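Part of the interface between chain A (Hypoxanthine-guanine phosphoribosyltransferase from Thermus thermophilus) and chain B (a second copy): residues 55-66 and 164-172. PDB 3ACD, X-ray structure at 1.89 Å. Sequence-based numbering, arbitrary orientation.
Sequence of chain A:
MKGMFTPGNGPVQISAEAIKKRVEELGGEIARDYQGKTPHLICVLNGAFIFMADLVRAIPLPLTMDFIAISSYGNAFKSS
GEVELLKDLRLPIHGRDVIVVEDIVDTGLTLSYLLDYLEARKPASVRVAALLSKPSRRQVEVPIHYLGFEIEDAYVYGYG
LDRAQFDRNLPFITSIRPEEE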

ATOM      1  N   LEU A  55       2.105   5.808   6.978  1.00 10.96           N
ATOM      2  CA  LEU A  55       2.503   5.555   8.358  1.00 12.01           C
ATOM      3  C   LEU A  55       3.926   5.009   8.506  1.00 13.80           C
ATOM      4  O   LEU A  55       4.704   5.522   9.312  1.00 13.20           O
ATOM      5  CB  LEU A  55       1.520   4.581   9.029  1.00 12.18           C
ATOM      6  CG  LEU A  55       1.797   4.255  10.504  1.00 12.18           C
ATOM      7  CD1 LEU A  55       1.645   5.513  11.340  1.00 12.52           C
ATOM      8  CD2 LEU A  55       0.836   3.179  11.000  1.00 12.33           C
ATOM      9  N   VAL A  56       4.278   3.976   7.740  1.00 12.40           N
ATOM     10  CA  VAL A  56       5.613   3.405   7.871  1.00 12.09           C
ATOM     11  C   VAL A  56       6.717   4.405   7.537  1.00 13.42           C
ATOM     12  O   VAL A  56       7.786   4.380   8.148  1.00 13.15           O
ATOM     13  CB  VAL A  56       5.785   2.114   7.016  1.00 13.65           C
ATOM     14  CG1 VAL A  56       4.770   1.066   7.467  1.00 10.91           C
ATOM     15  CG2 VAL A  56       5.635   2.419   5.529  1.00 13.84           C
ATOM     16  N   ARG A  57       6.451   5.301   6.594  1.00 13.52           N
ATOM     17  CA  ARG A  57       7.438   6.305   6.218  1.00 13.74           C
ATOM     18  C   ARG A  57       7.611   7.364   7.302  1.00 15.18           C
ATOM     19  O   ARG A  57       8.468   8.242   7.186  1.00 13.57           O
ATOM     20  CB  ARG A  57       7.050   6.962   4.894  1.00 14.09           C
ATOM     21  CG  ARG A  57       7.345   6.078   3.687  1.00 14.78           C
ATOM     22  CD  ARG A  57       6.956   6.749   2.386  1.00 12.92           C
ATOM     23  NE  ARG A  57       5.510   6.764   2.174  1.00 12.31           N
ATOM     24  CZ  ARG A  57       4.934   7.208   1.061  1.00 13.77           C
ATOM     25  NH1 ARG A  57       5.690   7.673   0.074  1.00 13.61           N
ATOM     26  NH2 ARG A  57       3.610   7.177   0.925  1.00 11.75           N
ATOM     27  N   ALA A  58       6.798   7.271   8.354  1.00 14.55           N
ATOM     28  CA  ALA A  58       6.881   8.209   9.474  1.00 15.94           C
ATOM     29  C   ALA A  58       7.356   7.484  10.734  1.00 15.01           C
ATOM     30  O   ALA A  58       7.243   8.005  11.843  1.00 14.98           O
ATOM     31  CB  ALA A  58       5.524   8.859   9.722  1.00 16.06           C
ATOM     32  N   ILE A  59       7.886   6.276  10.558  1.00 14.15           N
ATOM     33  CA  ILE A  59       8.395   5.493  11.679  1.00 14.20           C
ATOM     34  C   ILE A  59       9.867   5.160  11.438  1.00 15.75           C
ATOM     35  O   ILE A  59      10.194   4.147  10.815  1.00 14.23           O
ATOM     36  CB  ILE A  59       7.625   4.169  11.854  1.00 13.30           C
ATOM     37  CG1 ILE A  59       6.140   4.448  12.099  1.00 13.86           C
ATOM     38  CG2 ILE A  59       8.202   3.386  13.034  1.00 14.77           C
ATOM     39  CD1 ILE A  59       5.286   3.195  12.124  1.00 12.53           C
ATOM     40  N   PRO A  60      10.774   6.021  11.920  1.00 17.35           N
ATOM     41  CA  PRO A  60      12.208   5.785  11.739  1.00 18.24           C
ATOM     42  C   PRO A  60      12.767   4.742  12.704  1.00 20.00           C
ATOM     43  O   PRO A  60      13.486   5.069  13.649  1.00 19.65           O
ATOM     44  CB  PRO A  60      12.811   7.173  11.948  1.00 19.39           C
ATOM     45  CG  PRO A  60      11.906   7.768  12.968  1.00 19.85           C
ATOM     46  CD  PRO A  60      10.530   7.362  12.482  1.00 18.12           C
ATOM     47  N   LEU A  61      12.419   3.484  12.446  1.00 19.48           N
ATOM     48  CA  LEU A  61      12.863   2.341  13.238  1.00 18.99           C
ATOM     49  C   LEU A  61      13.030   1.159  12.295  1.00 18.51           C
ATOM     50  O   LEU A  61      12.449   1.142  11.210  1.00 16.41           O
ATOM     51  CB  LEU A  61      11.810   1.951  14.280  1.00 19.38           C
ATOM     52  CG  LEU A  61      11.545   2.822  15.505  1.00 20.71           C
ATOM     53  CD1 LEU A  61      10.361   2.246  16.277  1.00 22.01           C
ATOM     54  CD2 LEU A  61      12.786   2.862  16.382  1.00 20.39           C
ATOM     55  N   PRO A  62      13.841   0.161  12.684  1.00 18.47           N
ATOM     56  CA  PRO A  62      14.002  -0.997  11.803  1.00 18.08           C
ATOM     57  C   PRO A  62      12.722  -1.798  12.007  1.00 18.31           C
ATOM     58  O   PRO A  62      12.316  -2.045  13.143  1.00 17.83           O
ATOM     59  CB  PRO A  62      15.227  -1.697  12.376  1.00 20.36           C
ATOM     60  CG  PRO A  62      15.097  -1.420  13.848  1.00 19.76           C
ATOM     61  CD  PRO A  62      14.706   0.045  13.873  1.00 17.68           C
ATOM     62  N   LEU A  63      12.066  -2.184  10.922  1.00 15.62           N
ATOM     63  CA  LEU A  63      10.823  -2.925  11.054  1.00 14.92           C
ATOM     64  C   LEU A  63      10.538  -3.777   9.834  1.00 13.33           C
ATOM     65  O   LEU A  63      11.106  -3.552   8.764  1.00 12.20           O
ATOM     66  CB  LEU A  63       9.667  -1.944  11.290  1.00 15.24           C
ATOM     67  CG  LEU A  63       9.456  -0.824  10.259  1.00 17.69           C
ATOM     68  CD1 LEU A  63       8.719  -1.360   9.036  1.00 18.45           C
ATOM     69  CD2 LEU A  63       8.642   0.300  10.896  1.00 15.74           C
ATOM     70  N   THR A  64       9.664  -4.763  10.011  1.00 13.29           N
ATOM     71  CA  THR A  64       9.270  -5.652   8.927  1.00 13.59           C
ATOM     72  C   THR A  64       7.775  -5.475   8.704  1.00 13.48           C
ATOM     73  O   THR A  64       7.083  -4.869   9.529  1.00 13.40           O
ATOM     74  CB  THR A  64       9.575  -7.133   9.257  1.00 13.11           C
ATOM     75  OG1 THR A  64       8.927  -7.500  10.480  1.00 13.58           O
ATOM     76  CG2 THR A  64      11.076  -7.343   9.399  1.00 14.79           C
ATOM     77  N   MET A  65       7.274  -6.008   7.596  1.00 12.46           N
ATOM     78  CA  MET A  65       5.863  -5.865   7.271  1.00 13.44           C
ATOM     79  C   MET A  65       5.282  -7.121   6.650  1.00 13.77           C
ATOM     80  O   MET A  65       6.005  -7.987   6.154  1.00 12.68           O
ATOM     81  CB  MET A  65       5.663  -4.727   6.257  1.00 14.69           C
ATOM     82  CG  MET A  65       6.340  -3.399   6.585  1.00 16.40           C
ATOM     83  SD  MET A  65       6.137  -2.246   5.185  1.00 17.34           S
ATOM     84  CE  MET A  65       7.295  -0.930   5.642  1.00 18.85           C
ATOM     85  N   ASP A  66       3.958  -7.200   6.676  1.00 14.11           N
ATOM     86  CA  ASP A  66       3.242  -8.296   6.056  1.00 15.83           C
ATOM     87  C   ASP A  66       1.860  -7.755   5.700  1.00 16.72           C
ATOM     88  O   ASP A  66       1.456  -6.688   6.179  1.00 13.21           O
ATOM     89  CB  ASP A  66       3.128  -9.506   6.990  1.00 17.21           C
ATOM     90  CG  ASP A  66       3.064 -10.816   6.226  1.00 19.83           C
ATOM     91  OD1 ASP A  66       2.865 -10.769   4.993  1.00 17.37           O
ATOM     92  OD2 ASP A  66       3.207 -11.890   6.847  1.00 22.58           O
TER
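Chain B, residues 164-172: AQFDRNLPF

What holds chain B to chain A directly? The amide of Asn B169, chi1 in the p well, gives both protons to chain A: ND2 lies 3.0 Å from Ile A59 O and 3.0 Å from Leu A61 O. Ile A59 closes the type I turn that starts at Val A56, and Leu A61 lies two residues beyond it.

How do the backbones meet elsewhere? Largely through water. Water 2 donates to Leu A63 O (2.8 Å) and Gln B165 O (2.8 Å) and accepts from Arg B168 N (3.1 Å). Water 3 accepts from Leu A63 N (3.0 Å) and Asp B167 N (2.9 Å); these waters bridge the two backbones around Leu A63, where Leu A63 O and Asp B167 N are 4.2 Å apart.

How does chain B run? Without helix or strand, it turns at Asp B167 to Leu B170 (type I) and runs opposite in register to chain A: Phe B166 CA lies 5.3 Å from Thr A64 CA, Asn B169 CA 4.9 Å from Arg A57 CA.

What packs around this polar centre? Thr A64 CG2 sits over one face of the Phe B166 ring, 3.8 Å from its CZ, while Pro A62 borders the edge. Met A65 CE reaches Arg B168 CB at 3.5 Å. At the far end, Arg A57 CD lies 4.0 Å from Pro B171 CA.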

ATOM      1  N   ALA B 164      16.132  -7.941   2.799  1.00 20.03           N
ATOM      2  CA  ALA B 164      15.902  -9.014   3.765  1.00 19.78           C
ATOM      3  C   ALA B 164      14.701  -8.669   4.652  1.00 19.64           C
ATOM      4  O   ALA B 164      14.752  -8.817   5.874  1.00 17.79           O
ATOM      5  CB  ALA B 164      17.148  -9.237   4.619  1.00 21.25           C
ATOM      6  N   GLN B 165      13.629  -8.200   4.014  1.00 17.12           N
ATOM      7  CA  GLN B 165      12.381  -7.828   4.684  1.00 16.55           C
ATOM      8  C   GLN B 165      12.397  -6.484   5.417  1.00 15.96           C
ATOM      9  O   GLN B 165      11.343  -5.961   5.779  1.00 15.45           O
ATOM     10  CB  GLN B 165      11.948  -8.935   5.651  1.00 18.35           C
ATOM     11  CG  GLN B 165      11.568 -10.245   4.965  1.00 20.60           C
ATOM     12  CD  GLN B 165      10.479 -10.068   3.913  1.00 22.39           C
ATOM     13  OE1 GLN B 165       9.607  -9.206   4.040  1.00 21.43           O
ATOM     14  NE2 GLN B 165      10.519 -10.897   2.878  1.00 21.68           N
ATOM     15  N   PHE B 166      13.582  -5.927   5.632  1.00 15.51           N
ATOM     16  CA  PHE B 166      13.708  -4.637   6.312  1.00 16.86           C
ATOM     17  C   PHE B 166      13.834  -3.490   5.309  1.00 15.68           C
ATOM     18  O   PHE B 166      13.938  -3.708   4.102  1.00 15.66           O
ATOM     19  CB  PHE B 166      14.953  -4.628   7.214  1.00 16.70           C
ATOM     20  CG  PHE B 166      14.813  -5.440   8.469  1.00 19.96           C
ATOM     21  CD1 PHE B 166      14.294  -4.872   9.628  1.00 21.06           C
ATOM     22  CD2 PHE B 166      15.214  -6.774   8.497  1.00 19.90           C
ATOM     23  CE1 PHE B 166      14.178  -5.620  10.802  1.00 22.73           C
ATOM     24  CE2 PHE B 166      15.102  -7.530   9.665  1.00 22.72           C
ATOM     25  CZ  PHE B 166      14.584  -6.952  10.821  1.00 22.14           C
ATOM     26  N   ASP B 167      13.806  -2.268   5.833  1.00 15.68           N
ATOM     27  CA  ASP B 167      13.964  -1.045   5.054  1.00 15.34           C
ATOM     28  C   ASP B 167      12.898  -0.653   4.029  1.00 14.31           C
ATOM     29  O   ASP B 167      13.132   0.244   3.219  1.00 12.77           O
ATOM     30  CB  ASP B 167      15.336  -1.046   4.371  1.00 16.18           C
ATOM     31  CG  ASP B 167      16.479  -1.158   5.362  1.00 21.25           C
ATOM     32  OD1 ASP B 167      16.481  -0.398   6.352  1.00 20.33           O
ATOM     33  OD2 ASP B 167      17.377  -2.000   5.149  1.00 24.18           O
ATOM     34  N   ARG B 168      11.739  -1.307   4.050  1.00 12.01           N
ATOM     35  CA  ARG B 168      10.675  -0.940   3.118  1.00 12.76           C
ATOM     36  C   ARG B 168      10.138   0.438   3.517  1.00 13.23           C
ATOM     37  O   ARG B 168       9.552   1.143   2.699  1.00 13.21           O
ATOM     38  CB  ARG B 168       9.509  -1.939   3.179  1.00 12.39           C
ATOM     39  CG  ARG B 168       9.801  -3.361   2.701  1.00 14.22           C
ATOM     40  CD  ARG B 168       8.506  -4.178   2.747  1.00 13.32           C
ATOM     41  NE  ARG B 168       8.709  -5.610   2.543  1.00 13.78           N
ATOM     42  CZ  ARG B 168       8.930  -6.189   1.367  1.00 14.15           C
ATOM     43  NH1 ARG B 168       8.978  -5.463   0.255  1.00 12.42           N
ATOM     44  NH2 ARG B 168       9.099  -7.505   1.304  1.00 13.39           N
ATOM     45  N   ASN B 169      10.353   0.819   4.777  1.00 12.90           N
ATOM     46  CA  ASN B 169       9.850   2.090   5.288  1.00 13.28           C
ATOM     47  C   ASN B 169      10.667   3.348   4.989  1.00 13.76           C
ATOM     48  O   ASN B 169      10.243   4.450   5.328  1.00 13.92           O
ATOM     49  CB  ASN B 169       9.589   1.972   6.800  1.00 13.28           C
ATOM     50  CG  ASN B 169      10.830   1.581   7.590  1.00 14.63           C
ATOM     51  OD1 ASN B 169      11.607   0.723   7.170  1.00 15.39           O
ATOM     52  ND2 ASN B 169      11.002   2.191   8.753  1.00 13.51           N
ATOM     53  N   LEU B 170      11.827   3.199   4.358  1.00 13.65           N
ATOM     54  CA  LEU B 170      12.631   4.369   4.007  1.00 15.26           C
ATOM     55  C   LEU B 170      11.826   5.173   2.985  1.00 15.07           C
ATOM     56  O   LEU B 170      11.299   4.614   2.021  1.00 14.09           O
ATOM     57  CB  LEU B 170      13.978   3.942   3.404  1.00 15.20           C
ATOM     58  CG  LEU B 170      15.162   3.721   4.356  1.00 18.86           C
ATOM     59  CD1 LEU B 170      14.755   2.869   5.543  1.00 19.11           C
ATOM     60  CD2 LEU B 170      16.307   3.069   3.585  1.00 19.85           C
ATOM     61  N   PRO B 171      11.705   6.493   3.188  1.00 15.89           N
ATOM     62  CA  PRO B 171      10.941   7.326   2.251  1.00 16.35           C
ATOM     63  C   PRO B 171      11.638   7.577   0.915  1.00 16.06           C
ATOM     64  O   PRO B 171      11.056   8.164  -0.002  1.00 15.56           O
ATOM     65  CB  PRO B 171      10.707   8.608   3.047  1.00 17.86           C
ATOM     66  CG  PRO B 171      11.941   8.703   3.887  1.00 20.06           C
ATOM     67  CD  PRO B 171      12.143   7.279   4.357  1.00 18.38           C
ATOM     68  N   PHE B 172      12.879   7.121   0.806  1.00 16.47           N
ATOM     69  CA  PHE B 172      13.656   7.305  -0.413  1.00 16.34           C
ATOM     70  C   PHE B 172      14.199   5.980  -0.932  1.00 16.01           C
ATOM     71  O   PHE B 172      14.106   4.948  -0.264  1.00 15.72           O
ATOM     72  CB  PHE B 172      14.816   8.268  -0.139  1.00 17.37           C
ATOM     73  CG  PHE B 172      15.634   7.900   1.070  1.00 18.60           C
ATOM     74  CD1 PHE B 172      16.512   6.817   1.037  1.00 19.52           C
ATOM     75  CD2 PHE B 172      15.495   8.609   2.260  1.00 19.75           C
ATOM     76  CE1 PHE B 172      17.235   6.444   2.172  1.00 18.85           C
ATOM     77  CE2 PHE B 172      16.212   8.245   3.402  1.00 19.68           C
ATOM     78  CZ  PHE B 172      17.083   7.160   3.358  1.00 18.52           C
TER
HETATM   79  O   HOH W   1       8.507   8.867   0.138  1.00 13.88           O
HETATM   80  O   HOH W   2      10.568  -3.270   6.081  1.00 13.32           O
HETATM   81  O   HOH W   3      13.260  -1.076   8.438  1.00 14.58           O
HETATM   82  O   HOH W   4       8.871  -6.658   5.248  1.00 16.24           O
HETATM   83  O   HOH W   5       6.925  -8.918   3.800  1.00 26.54           O